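Local coordinates for protein anti-H(O) lectin 1 (Ulex europaeus, PDB 1JXN) that binds carbohydrate as an L-fucose-specific legume lectin that also carries calcium and manganese sites, at residues L164-N169 with Y187-T192; S19-A24 with I48-A53; A66-S71 with V170-E175; S177-T182 with I199-E204. All coordinates share one frame; numbering follows the deposited sequence.

Contact 1: residues L164-N169 with Y187-T192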
loop_
_atom_site.group_PDB
_atom_site.type_symbol
_atom_site.label_atom_id
_atom_site.label_comp_id
_atom_site.label_asym_id
_atom_site.label_seq_id
_atom_site.Cartn_x
_atom_site.Cartn_y
_atom_site.Cartn_z
ATOM N N LEU A 164 -5.369 1.064 -29.951
ATOM C CA LEU A 164 -5.955 0.198 -28.936
ATOM C C LEU A 164 -5.933 -1.230 -29.477
ATOM O O LEU A 164 -5.906 -2.210 -28.725
ATOM C CB LEU A 164 -7.395 0.638 -28.619
ATOM C CG LEU A 164 -8.189 -0.223 -27.631
ATOM C CD1 LEU A 164 -7.465 -0.316 -26.289
ATOM C CD2 LEU A 164 -9.580 0.366 -27.461
ATOM N N ASN A 165 -5.910 -1.314 -30.804
ATOM C CA ASN A 165 -5.878 -2.576 -31.540
ATOM C C ASN A 165 -4.634 -3.410 -31.224
ATOM O O ASN A 165 -4.625 -4.617 -31.447
ATOM C CB ASN A 165 -5.994 -2.308 -33.056
ATOM C CG ASN A 165 -5.594 -0.866 -33.450
ATOM O OD1 ASN A 165 -6.297 0.100 -33.137
ATOM N ND2 ASN A 165 -4.471 -0.731 -34.169
ATOM N N ASN A 166 -3.595 -2.785 -30.676
ATOM C CA ASN A 166 -2.382 -3.525 -30.343
ATOM C C ASN A 166 -1.918 -3.412 -28.909
ATOM O O ASN A 166 -0.854 -2.847 -28.623
ATOM C CB ASN A 166 -1.244 -3.207 -31.315
ATOM C CG ASN A 166 -1.335 -4.026 -32.596
ATOM O OD1 ASN A 166 -1.732 -3.516 -33.636
ATOM N ND2 ASN A 166 -0.981 -5.310 -32.516
ATOM N N VAL A 167 -2.725 -3.967 -28.007
ATOM C CA VAL A 167 -2.393 -3.969 -26.587
ATOM C C VAL A 167 -1.177 -4.874 -26.330
ATOM O O VAL A 167 -1.008 -5.928 -26.962
ATOM C CB VAL A 167 -3.594 -4.422 -25.723
ATOM C CG1 VAL A 167 -3.175 -4.585 -24.260
ATOM C CG2 VAL A 167 -4.710 -3.411 -25.843
ATOM N N ALA A 168 -0.304 -4.426 -25.439
ATOM C CA ALA A 168 0.883 -5.190 -25.103
ATOM C C ALA A 168 0.871 -5.578 -23.623
ATOM O O ALA A 168 0.522 -4.769 -22.760
ATOM C CB ALA A 168 2.129 -4.384 -25.445
ATOM N N ASN A 169 1.213 -6.833 -23.351
ATOM C CA ASN A 169 1.279 -7.350 -21.990
ATOM C C ASN A 169 2.728 -7.421 -21.547
ATOM O O ASN A 169 3.554 -8.084 -22.177
ATOM C CB ASN A 169 0.705 -8.763 -21.900
ATOM C CG ASN A 169 -0.741 -8.829 -22.291
ATOM O OD1 ASN A 169 -1.210 -9.857 -22.765
ATOM N ND2 ASN A 169 -1.460 -7.736 -22.111
ATOM N N TYR A 187 2.895 -9.098 -27.588
ATOM C CA TYR A 187 1.678 -8.625 -28.254
ATOM C C TYR A 187 0.817 -9.880 -28.339
ATOM O O TYR A 187 1.188 -10.840 -29.014
ATOM C CB TYR A 187 1.962 -8.078 -29.654
ATOM C CG TYR A 187 2.616 -6.718 -29.652
ATOM C CD1 TYR A 187 1.916 -5.589 -29.227
ATOM C CD2 TYR A 187 3.937 -6.556 -30.065
ATOM C CE1 TYR A 187 2.519 -4.336 -29.216
ATOM C CE2 TYR A 187 4.541 -5.315 -30.058
ATOM C CZ TYR A 187 3.835 -4.216 -29.637
ATOM O OH TYR A 187 4.458 -2.994 -29.642
ATOM N N PRO A 188 -0.290 -9.922 -27.569
ATOM C CA PRO A 188 -1.197 -11.081 -27.552
ATOM C C PRO A 188 -1.881 -11.429 -28.881
ATOM O O PRO A 188 -2.216 -12.600 -29.130
ATOM C CB PRO A 188 -2.204 -10.712 -26.458
ATOM C CG PRO A 188 -2.197 -9.185 -26.477
ATOM C CD PRO A 188 -0.744 -8.872 -26.633
ATOM N N SER A 189 -2.068 -10.432 -29.742
ATOM C CA SER A 189 -2.728 -10.661 -31.021
ATOM C C SER A 189 -2.027 -11.733 -31.837
ATOM O O SER A 189 -2.678 -12.497 -32.545
ATOM C CB SER A 189 -2.856 -9.353 -31.826
ATOM O OG SER A 189 -1.628 -8.644 -31.929
ATOM N N ASP A 190 -0.718 -11.876 -31.612
ATOM C CA ASP A 190 0.094 -12.839 -32.362
ATOM C C ASP A 190 1.278 -13.419 -31.600
ATOM O O ASP A 190 2.170 -14.005 -32.211
ATOM C CB ASP A 190 0.636 -12.136 -33.590
ATOM C CG ASP A 190 1.281 -10.814 -33.250
ATOM O OD1 ASP A 190 1.214 -9.888 -34.078
ATOM O OD2 ASP A 190 1.832 -10.689 -32.138
ATOM N N GLN A 191 1.318 -13.213 -30.285
ATOM C CA GLN A 191 2.412 -13.715 -29.446
ATOM C C GLN A 191 3.782 -13.188 -29.820
ATOM O O GLN A 191 4.780 -13.842 -29.525
ATOM C CB GLN A 191 2.479 -15.247 -29.436
ATOM C CG GLN A 191 1.268 -15.921 -28.832
ATOM C CD GLN A 191 1.014 -15.508 -27.382
ATOM O OE1 GLN A 191 1.729 -15.945 -26.468
ATOM N NE2 GLN A 191 -0.012 -14.671 -27.163
ATOM N N THR A 192 3.839 -12.040 -30.500
ATOM C CA THR A 192 5.132 -11.450 -30.854
ATOM C C THR A 192 5.744 -11.008 -29.522
ATOM O O THR A 192 5.372 -9.959 -28.965
ATOM C CB THR A 192 5.008 -10.215 -31.806
ATOM O OG1 THR A 192 4.652 -10.639 -33.129
ATOM C CG2 THR A 192 6.334 -9.462 -31.892
#
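Ala168 and Tyr187 bring the two backbones together, their CA atoms 4.7 Å apart, near the start of one strand and near the end of the other. Past that point residues 188-191 turn the chain back, and Tyr187 N bonds to Thr192 O at 3.0 Å to close the base of the turn. Asp190 OD2 takes the Thr192 N-H at 2.9 Å, making an Asx turn; the donor arrives on the anti side of the carboxylate, 31° out of its plane. The Tyr187 ring presents an edge to the incoming chain. With CG beside its own backbone N (chi1 -75°), the ring reaches back along residues 166-168: Val167 O lies near the ring plane 3.7 Å from Tyr187 CD1, and Asn166 O sits at the same edge next to CE1. The methyl of Ala168 packs obliquely on the ring, CB to Tyr187 CE1 3.8 Å. Pro188 brings its ring carbons up to the same stretch of backbone, with CD only 3.0 Å from Val167 O, a tight fit of carbon against carbonyl. Asn169 crosses the proline at an angle and places OD1 3.9 Å from Pro188 CG. Arg161 makes a cation-pi contact with Tyr187 and a salt bridge to Asp190, while Trp158 bonds to the tyrosine hydroxyl. Strand 168-175 lies between two neighbours: Ala168 pairs through its backbone with Phe74 of strand 67-78, Asn169 with Thr186 of strand 180-187, and the turn 188-191 leads the latter into strand 192-199.

Contact 2: residues S19-A24 with I48-A53; sequences SFQGNA and IARYIA. Unlike the reference sequence in segment 19-24: Asn23 (reference Asp).
Ser19 and Arg50 exchange two backbone hydrogen bonds, and Gln21 and Ile48 exchange two more. In the first pair Arg50 N reaches Ser19 O at 3.1 Å, with the donor in the carbonyl plane. In the second, Gln21 N gives to Ile48 O at 2.9 Å, but the return bond from Ile48 N meets Gln21 O from above its carbonyl plane, 47° out of it and off the lone pairs. Between these pairs Phe20 and Ala49 form the non-hydrogen-bonded pair, where Ser19 O accepts a CA-H...O contact from Ala49 CA at 3.3 Å. On the face of Gln21 and Arg50 the flat ends of the two side chains cross, amide and guanidinium planes 62° apart, and Arg50 NH1 is held farther on by Ser211 and Ser98. This is the margin of the seven-stranded sheet of the legume lectin sandwich: strand 18-22 is outermost within the chain and strand 44-56 joins it to strand 209-219. Ser19 OG, set between its backbone N and carbonyl carbon (chi1 55°), rests against the root of the arginine chain, 3.3 Å from Arg50 CG. On the opposite face Phe20 leans on Ala49, CD2 to CB 3.5 Å, and Leu32 of strand 32-33 touches both. Ala24, just past the strand, sets its CB 3.6 Å from Ile48 O. At the other end Ile52 swings its CD1 to within 3.8 Å of Ser19 CB, and Ile52 also packs on Ala53 of the second subunit.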
loop_
_atom_site.group_PDB
_atom_site.type_symbol
_atom_site.label_atom_id
_atom_site.label_comp_id
_atom_site.label_asym_id
_atom_site.label_seq_id
_atom_site.Cartn_x
_atom_site.Cartn_y
_atom_site.Cartn_z
ATOM N N SER A 19 -0.049 8.391 -6.521
ATOM C CA SER A 19 0.406 9.773 -6.565
ATOM C C SER A 19 0.862 10.046 -7.989
ATOM O O SER A 19 1.550 9.228 -8.600
ATOM C CB SER A 19 1.538 10.026 -5.574
ATOM O OG SER A 19 2.597 9.122 -5.777
ATOM N N PHE A 20 0.422 11.172 -8.529
ATOM C CA PHE A 20 0.744 11.547 -9.889
ATOM C C PHE A 20 1.627 12.773 -9.895
ATOM O O PHE A 20 1.544 13.605 -8.998
ATOM C CB PHE A 20 -0.530 11.851 -10.670
ATOM C CG PHE A 20 -1.513 10.717 -10.710
ATOM C CD1 PHE A 20 -2.567 10.658 -9.803
ATOM C CD2 PHE A 20 -1.402 9.715 -11.667
ATOM C CE1 PHE A 20 -3.493 9.622 -9.851
ATOM C CE2 PHE A 20 -2.329 8.671 -11.720
ATOM C CZ PHE A 20 -3.372 8.628 -10.814
ATOM N N GLN A 21 2.487 12.853 -10.905
ATOM C CA GLN A 21 3.403 13.974 -11.103
ATOM C C GLN A 21 3.348 14.309 -12.588
ATOM O O GLN A 21 2.937 13.486 -13.405
ATOM C CB GLN A 21 4.822 13.618 -10.658
ATOM C CG GLN A 21 4.956 13.453 -9.165
ATOM C CD GLN A 21 6.302 12.913 -8.751
ATOM O OE1 GLN A 21 7.128 13.617 -8.187
ATOM N NE2 GLN A 21 6.530 11.645 -9.030
ATOM N N GLY A 22 3.696 15.537 -12.934
ATOM C CA GLY A 22 3.634 15.926 -14.328
ATOM C C GLY A 22 2.183 15.890 -14.752
ATOM O O GLY A 22 1.301 16.246 -13.962
ATOM N N ASN A 23 1.915 15.406 -15.960
ATOM C CA ASN A 23 0.542 15.351 -16.446
ATOM C C ASN A 23 0.042 13.936 -16.707
ATOM O O ASN A 23 -0.361 13.602 -17.825
ATOM C CB ASN A 23 0.347 16.261 -17.670
ATOM C CG ASN A 23 0.481 17.761 -17.329
ATOM O OD1 ASN A 23 -0.517 18.453 -17.115
ATOM N ND2 ASN A 23 1.710 18.260 -17.296
ATOM N N ALA A 24 0.075 13.116 -15.650
ATOM C CA ALA A 24 -0.402 11.723 -15.656
ATOM C C ALA A 24 -1.645 11.646 -14.756
ATOM O O ALA A 24 -1.723 12.351 -13.744
ATOM C CB ALA A 24 0.678 10.789 -15.132
ATOM N N ILE A 48 4.279 10.804 -14.180
ATOM C CA ILE A 48 4.637 9.673 -13.348
ATOM C C ILE A 48 3.428 9.323 -12.514
ATOM O O ILE A 48 2.665 10.199 -12.141
ATOM C CB ILE A 48 5.761 10.033 -12.385
ATOM C CG1 ILE A 48 6.991 10.507 -13.153
ATOM C CG2 ILE A 48 6.099 8.854 -11.522
ATOM C CD1 ILE A 48 8.167 10.825 -12.265
ATOM N N ALA A 49 3.229 8.039 -12.262
ATOM C CA ALA A 49 2.125 7.574 -11.429
ATOM C C ALA A 49 2.658 6.386 -10.643
ATOM O O ALA A 49 2.951 5.344 -11.225
ATOM C CB ALA A 49 0.923 7.160 -12.294
ATOM N N ARG A 50 2.799 6.539 -9.331
ATOM C CA ARG A 50 3.331 5.447 -8.514
ATOM C C ARG A 50 2.418 5.013 -7.379
ATOM O O ARG A 50 1.561 5.783 -6.955
ATOM C CB ARG A 50 4.715 5.820 -7.964
ATOM C CG ARG A 50 4.798 7.225 -7.421
ATOM C CD ARG A 50 6.220 7.596 -7.026
ATOM N NE ARG A 50 6.837 8.570 -7.925
ATOM C CZ ARG A 50 8.137 8.853 -7.926
ATOM N NH1 ARG A 50 8.953 8.235 -7.080
ATOM N NH2 ARG A 50 8.625 9.756 -8.762
ATOM N N TYR A 51 2.576 3.773 -6.912
ATOM C CA TYR A 51 1.764 3.291 -5.806
ATOM C C TYR A 51 2.090 4.175 -4.605
ATOM O O TYR A 51 3.260 4.486 -4.330
ATOM C CB TYR A 51 2.014 1.819 -5.495
ATOM C CG TYR A 51 1.016 1.265 -4.506
ATOM C CD1 TYR A 51 1.417 0.815 -3.251
ATOM C CD2 TYR A 51 -0.350 1.240 -4.810
ATOM C CE1 TYR A 51 0.481 0.361 -2.312
ATOM C CE2 TYR A 51 -1.303 0.787 -3.886
ATOM C CZ TYR A 51 -0.879 0.357 -2.639
ATOM O OH TYR A 51 -1.814 -0.026 -1.701
ATOM N N ILE A 52 1.028 4.630 -3.944
ATOM C CA ILE A 52 1.112 5.542 -2.806
ATOM C C ILE A 52 1.999 5.073 -1.649
ATOM O O ILE A 52 2.644 5.878 -0.994
ATOM C CB ILE A 52 -0.306 5.900 -2.304
ATOM C CG1 ILE A 52 -0.327 7.291 -1.693
ATOM C CG2 ILE A 52 -0.790 4.873 -1.320
ATOM C CD1 ILE A 52 -0.272 8.382 -2.707
ATOM N N ALA A 53 2.064 3.776 -1.424
ATOM C CA ALA A 53 2.885 3.257 -0.346
ATOM C C ALA A 53 4.230 2.750 -0.847
ATOM O O ALA A 53 4.308 2.037 -1.850
ATOM C CB ALA A 53 2.158 2.135 0.372
#

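Contact 3: residues A66-S71 with V170-E175; sequences ASFITS and VEIIYE
Phe68 and Tyr174 cross obliquely: the phenylalanine ring receives Tyr174 CB over one face, the CB lying 3.7 Å from the ring centroid and 23° off its normal, a CH-pi contact. The two rings themselves are nearly parallel, at 20°, but slid so far apart that they barely overlap. Placing Phe68 CG between its backbone N and carbonyl carbon (chi1 75°) folds the ring over toward the partner strand. Tyr174 runs along its own strand toward the Glu175 end, its ring edge beside Ala66 O, and its hydroxyl bonds to Val200 O. Thr70 and Ile172 lie side by side on this same face, Thr70 CG2 3.8 Å from Ile172 CB, and Thr70 OG1 is bonded to Tyr232 O and Trp231 NE1. Strands 67-78 and 168-175 run antiparallel in one sheet of the lectin sandwich, and Phe91 of the other sheet packs on Phe68, Thr70 and Ile172, so this face is turned to the core between the sheets. The pairs on this face are the hydrogen-bonded ones: Tyr174 N to Phe68 O is short at 2.8 Å, and Ile172 N reaches Thr70 O at 2.9 Å. On the reverse face Ile69 crosses the extended Glu171, and Ile69 CG1 approaches Ile173 CG2 at 4.1 Å.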
loop_
_atom_site.group_PDB
_atom_site.type_symbol
_atom_site.label_atom_id
_atom_site.label_comp_id
_atom_site.label_asym_id
_atom_site.label_seq_id
_atom_site.Cartn_x
_atom_site.Cartn_y
_atom_site.Cartn_z
ATOM N N ALA A 66 14.216 -8.676 -1.481
ATOM C CA ALA A 66 12.880 -9.095 -1.897
ATOM C C ALA A 66 12.740 -9.335 -3.388
ATOM O O ALA A 66 13.134 -8.496 -4.207
ATOM C CB ALA A 66 11.851 -8.074 -1.452
ATOM N N SER A 67 12.180 -10.484 -3.735
ATOM C CA SER A 67 11.935 -10.809 -5.125
ATOM C C SER A 67 10.575 -10.232 -5.481
ATOM O O SER A 67 9.729 -10.056 -4.613
ATOM C CB SER A 67 11.932 -12.314 -5.322
ATOM O OG SER A 67 13.143 -12.847 -4.843
ATOM N N PHE A 68 10.365 -9.906 -6.743
ATOM C CA PHE A 68 9.084 -9.336 -7.125
ATOM C C PHE A 68 8.673 -9.619 -8.560
ATOM O O PHE A 68 9.497 -9.962 -9.417
ATOM C CB PHE A 68 9.063 -7.817 -6.861
ATOM C CG PHE A 68 9.858 -6.992 -7.858
ATOM C CD1 PHE A 68 11.113 -6.488 -7.515
ATOM C CD2 PHE A 68 9.334 -6.686 -9.116
ATOM C CE1 PHE A 68 11.830 -5.689 -8.410
ATOM C CE2 PHE A 68 10.034 -5.902 -10.004
ATOM C CZ PHE A 68 11.287 -5.397 -9.653
ATOM N N ILE A 69 7.383 -9.476 -8.804
ATOM C CA ILE A 69 6.840 -9.677 -10.120
ATOM C C ILE A 69 5.716 -8.678 -10.290
ATOM O O ILE A 69 4.995 -8.352 -9.340
ATOM C CB ILE A 69 6.333 -11.114 -10.321
ATOM C CG1 ILE A 69 5.722 -11.262 -11.718
ATOM C CG2 ILE A 69 5.341 -11.476 -9.241
ATOM C CD1 ILE A 69 5.186 -12.646 -12.000
ATOM N N THR A 70 5.626 -8.134 -11.488
ATOM C CA THR A 70 4.601 -7.168 -11.791
ATOM C C THR A 70 4.210 -7.345 -13.231
ATOM O O THR A 70 5.046 -7.673 -14.078
ATOM C CB THR A 70 5.087 -5.726 -11.544
ATOM O OG1 THR A 70 4.125 -4.797 -12.052
ATOM C CG2 THR A 70 6.421 -5.482 -12.196
ATOM N N SER A 71 2.924 -7.188 -13.498
ATOM C CA SER A 71 2.419 -7.323 -14.843
ATOM C C SER A 71 1.406 -6.244 -15.128
ATOM O O SER A 71 0.685 -5.800 -14.231
ATOM C CB SER A 71 1.806 -8.698 -15.050
ATOM O OG SER A 71 1.091 -9.124 -13.908
ATOM N N VAL A 170 3.027 -6.781 -20.438
ATOM C CA VAL A 170 4.369 -6.785 -19.921
ATOM C C VAL A 170 4.427 -7.539 -18.602
ATOM O O VAL A 170 3.467 -7.549 -17.833
ATOM C CB VAL A 170 4.860 -5.350 -19.720
ATOM C CG1 VAL A 170 6.243 -5.344 -19.075
ATOM C CG2 VAL A 170 4.855 -4.625 -21.056
ATOM N N GLU A 171 5.530 -8.232 -18.374
ATOM C CA GLU A 171 5.719 -8.944 -17.121
ATOM C C GLU A 171 7.188 -8.851 -16.763
ATOM O O GLU A 171 8.070 -9.231 -17.550
ATOM C CB GLU A 171 5.313 -10.411 -17.207
ATOM C CG GLU A 171 5.426 -11.112 -15.842
ATOM C CD GLU A 171 5.242 -12.616 -15.916
ATOM O OE1 GLU A 171 5.542 -13.296 -14.914
ATOM O OE2 GLU A 171 4.800 -13.129 -16.972
ATOM N N ILE A 172 7.440 -8.376 -15.554
ATOM C CA ILE A 172 8.792 -8.191 -15.070
ATOM C C ILE A 172 8.943 -9.053 -13.839
ATOM O O ILE A 172 8.025 -9.149 -13.023
ATOM C CB ILE A 172 9.025 -6.701 -14.707
ATOM C CG1 ILE A 172 8.838 -5.835 -15.950
ATOM C CG2 ILE A 172 10.406 -6.483 -14.102
ATOM C CD1 ILE A 172 7.893 -4.662 -15.736
ATOM N N ILE A 173 10.058 -9.752 -13.746
ATOM C CA ILE A 173 10.293 -10.562 -12.574
ATOM C C ILE A 173 11.724 -10.318 -12.147
ATOM O O ILE A 173 12.616 -10.260 -12.975
ATOM C CB ILE A 173 9.968 -12.097 -12.802
ATOM C CG1 ILE A 173 11.229 -12.930 -13.044
ATOM C CG2 ILE A 173 8.982 -12.284 -13.951
ATOM C CD1 ILE A 173 11.706 -13.674 -11.800
ATOM N N TYR A 174 11.901 -10.011 -10.873
ATOM C CA TYR A 174 13.223 -9.786 -10.322
ATOM C C TYR A 174 13.481 -10.900 -9.325
ATOM O O TYR A 174 12.829 -10.981 -8.292
ATOM C CB TYR A 174 13.334 -8.434 -9.618
ATOM C CG TYR A 174 14.684 -8.244 -8.948
ATOM C CD1 TYR A 174 15.807 -7.876 -9.702
ATOM C CD2 TYR A 174 14.853 -8.502 -7.572
ATOM C CE1 TYR A 174 17.066 -7.795 -9.123
ATOM C CE2 TYR A 174 16.109 -8.426 -6.975
ATOM C CZ TYR A 174 17.217 -8.074 -7.761
ATOM O OH TYR A 174 18.487 -8.085 -7.223
ATOM N N GLU A 175 14.430 -11.766 -9.651
ATOM C CA GLU A 175 14.792 -12.890 -8.807
ATOM C C GLU A 175 15.901 -12.404 -7.883
ATOM O O GLU A 175 17.034 -12.199 -8.314
ATOM C CB GLU A 175 15.276 -14.037 -9.692
ATOM C CG GLU A 175 14.580 -15.354 -9.439
ATOM C CD GLU A 175 15.450 -16.350 -8.671
ATOM O OE1 GLU A 175 16.316 -15.910 -7.870
ATOM O OE2 GLU A 175 15.255 -17.582 -8.861
#

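Contact 4: residues S177-T182 with I199-E204; sequences SSKTLT and IVDLKE
Thr180 and Ile199 form an antiparallel non-hydrogen-bonded pair with CA atoms 4.5 Å apart, and next to it Val200 N donates to Lys179 O at 3.1 Å. The N-H...O angle of this bond is only 141°, although Val200 N stands nearly in line with the C=O bond; the same oxygen also takes a CA-H...O contact from Ile199. Thr180 and Ile199 send their side chains out side by side. Ile199 CG2 bears on the turn before the strand, 3.7 Å from Ser178 O, and also meets Lys179 CB at 3.9 Å. Across the turn Ser178 OG and Thr180 OG1 are hydrogen-bonded at 2.8 Å, tying the serine to the first residue of the strand. Lys179, in a left-handed backbone conformation, lays its methylene chain slantwise against the Asp201 carboxylate, Lys179 CD 3.4 Å from Asp201 CG. A bend at the last torsion (chi4 58°) leaves NZ 4.8 Å from Asp201 OD1, so the opposite charges are near without their charged atoms being in contact. Asp201 occupies the N-cap position of helix 202-205, and its carbonyl oxygen receives Glu204 N at 3.0 Å in the first turn. Beneath the surface, Leu181 and Leu202 both pack on Tyr174 of strand 168-175 and on Val122 of the other sheet. The arrangement is the end of a beta meander, in which strand 192-199 leaves its hairpin partner 180-187 and a single short helical turn begins the passage to strand 209-219 of the seven-stranded sheet.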
loop_
_atom_site.group_PDB
_atom_site.type_symbol
_atom_site.label_atom_id
_atom_site.label_comp_id
_atom_site.label_asym_id
_atom_site.label_seq_id
_atom_site.Cartn_x
_atom_site.Cartn_y
_atom_site.Cartn_z
ATOM N N SER A 177 17.753 -13.823 -5.358
ATOM C CA SER A 177 18.945 -14.641 -5.120
ATOM C C SER A 177 19.996 -14.535 -6.216
ATOM O O SER A 177 21.184 -14.378 -5.928
ATOM C CB SER A 177 18.563 -16.108 -4.866
ATOM O OG SER A 177 17.694 -16.607 -5.859
ATOM N N SER A 178 19.549 -14.603 -7.469
ATOM C CA SER A 178 20.445 -14.502 -8.617
ATOM C C SER A 178 20.514 -13.077 -9.139
ATOM O O SER A 178 21.221 -12.813 -10.100
ATOM C CB SER A 178 19.981 -15.425 -9.734
ATOM O OG SER A 178 18.700 -15.052 -10.185
ATOM N N LYS A 179 19.782 -12.171 -8.491
ATOM C CA LYS A 179 19.723 -10.750 -8.857
ATOM C C LYS A 179 19.334 -10.520 -10.324
ATOM O O LYS A 179 19.637 -9.477 -10.894
ATOM C CB LYS A 179 21.054 -10.062 -8.546
ATOM C CG LYS A 179 21.633 -10.390 -7.178
ATOM C CD LYS A 179 22.899 -9.592 -6.951
ATOM C CE LYS A 179 23.734 -10.118 -5.796
ATOM N NZ LYS A 179 24.108 -11.528 -6.011
ATOM N N THR A 180 18.612 -11.476 -10.905
ATOM C CA THR A 180 18.180 -11.408 -12.300
ATOM C C THR A 180 16.868 -10.664 -12.536
ATOM O O THR A 180 15.812 -11.062 -12.058
ATOM C CB THR A 180 18.030 -12.822 -12.892
ATOM O OG1 THR A 180 19.166 -13.602 -12.526
ATOM C CG2 THR A 180 17.926 -12.779 -14.409
ATOM N N LEU A 181 16.949 -9.595 -13.307
ATOM C CA LEU A 181 15.789 -8.796 -13.669
ATOM C C LEU A 181 15.437 -9.126 -15.129
ATOM O O LEU A 181 16.232 -8.897 -16.053
ATOM C CB LEU A 181 16.113 -7.310 -13.510
ATOM C CG LEU A 181 15.025 -6.264 -13.758
ATOM C CD1 LEU A 181 13.820 -6.519 -12.851
ATOM C CD2 LEU A 181 15.597 -4.870 -13.525
ATOM N N THR A 182 14.268 -9.710 -15.332
ATOM C CA THR A 182 13.847 -10.069 -16.673
ATOM C C THR A 182 12.479 -9.484 -16.984
ATOM O O THR A 182 11.520 -9.725 -16.260
ATOM C CB THR A 182 13.768 -11.590 -16.847
ATOM O OG1 THR A 182 14.966 -12.194 -16.350
ATOM C CG2 THR A 182 13.605 -11.942 -18.320
ATOM N N ILE A 199 21.475 -8.632 -14.846
ATOM C CA ILE A 199 21.767 -8.932 -13.451
ATOM C C ILE A 199 22.215 -7.652 -12.756
ATOM O O ILE A 199 23.302 -7.139 -13.021
ATOM C CB ILE A 199 22.818 -10.055 -13.301
ATOM C CG1 ILE A 199 22.273 -11.385 -13.836
ATOM C CG2 ILE A 199 23.193 -10.238 -11.839
ATOM C CD1 ILE A 199 22.283 -11.526 -15.348
ATOM N N VAL A 200 21.339 -7.128 -11.900
ATOM C CA VAL A 200 21.579 -5.892 -11.151
ATOM C C VAL A 200 21.318 -6.142 -9.660
ATOM O O VAL A 200 20.278 -6.691 -9.288
ATOM C CB VAL A 200 20.612 -4.758 -11.589
ATOM C CG1 VAL A 200 21.037 -3.449 -10.966
ATOM C CG2 VAL A 200 20.542 -4.641 -13.098
ATOM N N ASP A 201 22.244 -5.708 -8.811
ATOM C CA ASP A 201 22.092 -5.875 -7.370
ATOM C C ASP A 201 21.400 -4.634 -6.800
ATOM O O ASP A 201 22.051 -3.643 -6.468
ATOM C CB ASP A 201 23.456 -6.041 -6.720
ATOM C CG ASP A 201 23.368 -6.631 -5.332
ATOM O OD1 ASP A 201 24.440 -6.884 -4.744
ATOM O OD2 ASP A 201 22.239 -6.861 -4.840
ATOM N N LEU A 202 20.078 -4.706 -6.675
ATOM C CA LEU A 202 19.271 -3.597 -6.172
ATOM C C LEU A 202 19.679 -3.114 -4.787
ATOM O O LEU A 202 19.470 -1.945 -4.440
ATOM C CB LEU A 202 17.787 -3.951 -6.244
ATOM C CG LEU A 202 17.395 -4.419 -7.658
ATOM C CD1 LEU A 202 15.895 -4.501 -7.765
ATOM C CD2 LEU A 202 17.933 -3.476 -8.731
ATOM N N LYS A 203 20.347 -3.982 -4.036
ATOM C CA LYS A 203 20.818 -3.630 -2.707
ATOM C C LYS A 203 21.862 -2.506 -2.747
ATOM O O LYS A 203 21.925 -1.667 -1.843
ATOM C CB LYS A 203 21.388 -4.857 -2.042
ATOM C CG LYS A 203 21.717 -4.671 -0.600
ATOM C CD LYS A 203 21.820 -6.038 0.059
ATOM C CE LYS A 203 22.268 -5.933 1.505
ATOM N NZ LYS A 203 23.644 -5.362 1.631
ATOM N N GLU A 204 22.672 -2.501 -3.808
ATOM C CA GLU A 204 23.721 -1.497 -4.029
ATOM C C GLU A 204 23.136 -0.268 -4.692
ATOM O O GLU A 204 23.568 0.857 -4.440
ATOM C CB GLU A 204 24.814 -2.049 -4.971
ATOM C CG GLU A 204 25.703 -3.162 -4.402
ATOM C CD GLU A 204 26.489 -3.906 -5.491
ATOM O OE1 GLU A 204 26.356 -5.144 -5.585
ATOM O OE2 GLU A 204 27.240 -3.249 -6.258
#

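Overall arrangement
From the N terminus, contact 2 comes first and is complete by residue 53, pairing two strands at the margin of the seven-stranded sheet. The chain then returns to the other sheet with strand 67-78, and contact 3 closes a long excursion when strand 168-175 returns alongside it. Contact 1 opens just before that return, at 164-169, and closes at 187-192, so contacts 1 and 3 cross and share strand 168-175. Contact 4 opens within the span of contact 1 and closes after it, so these two cross also. Contacts 3 and 4 touch through strands 168-175 and 180-187, whereas contact 1 lies about 28 Å from contact 4, centre to centre.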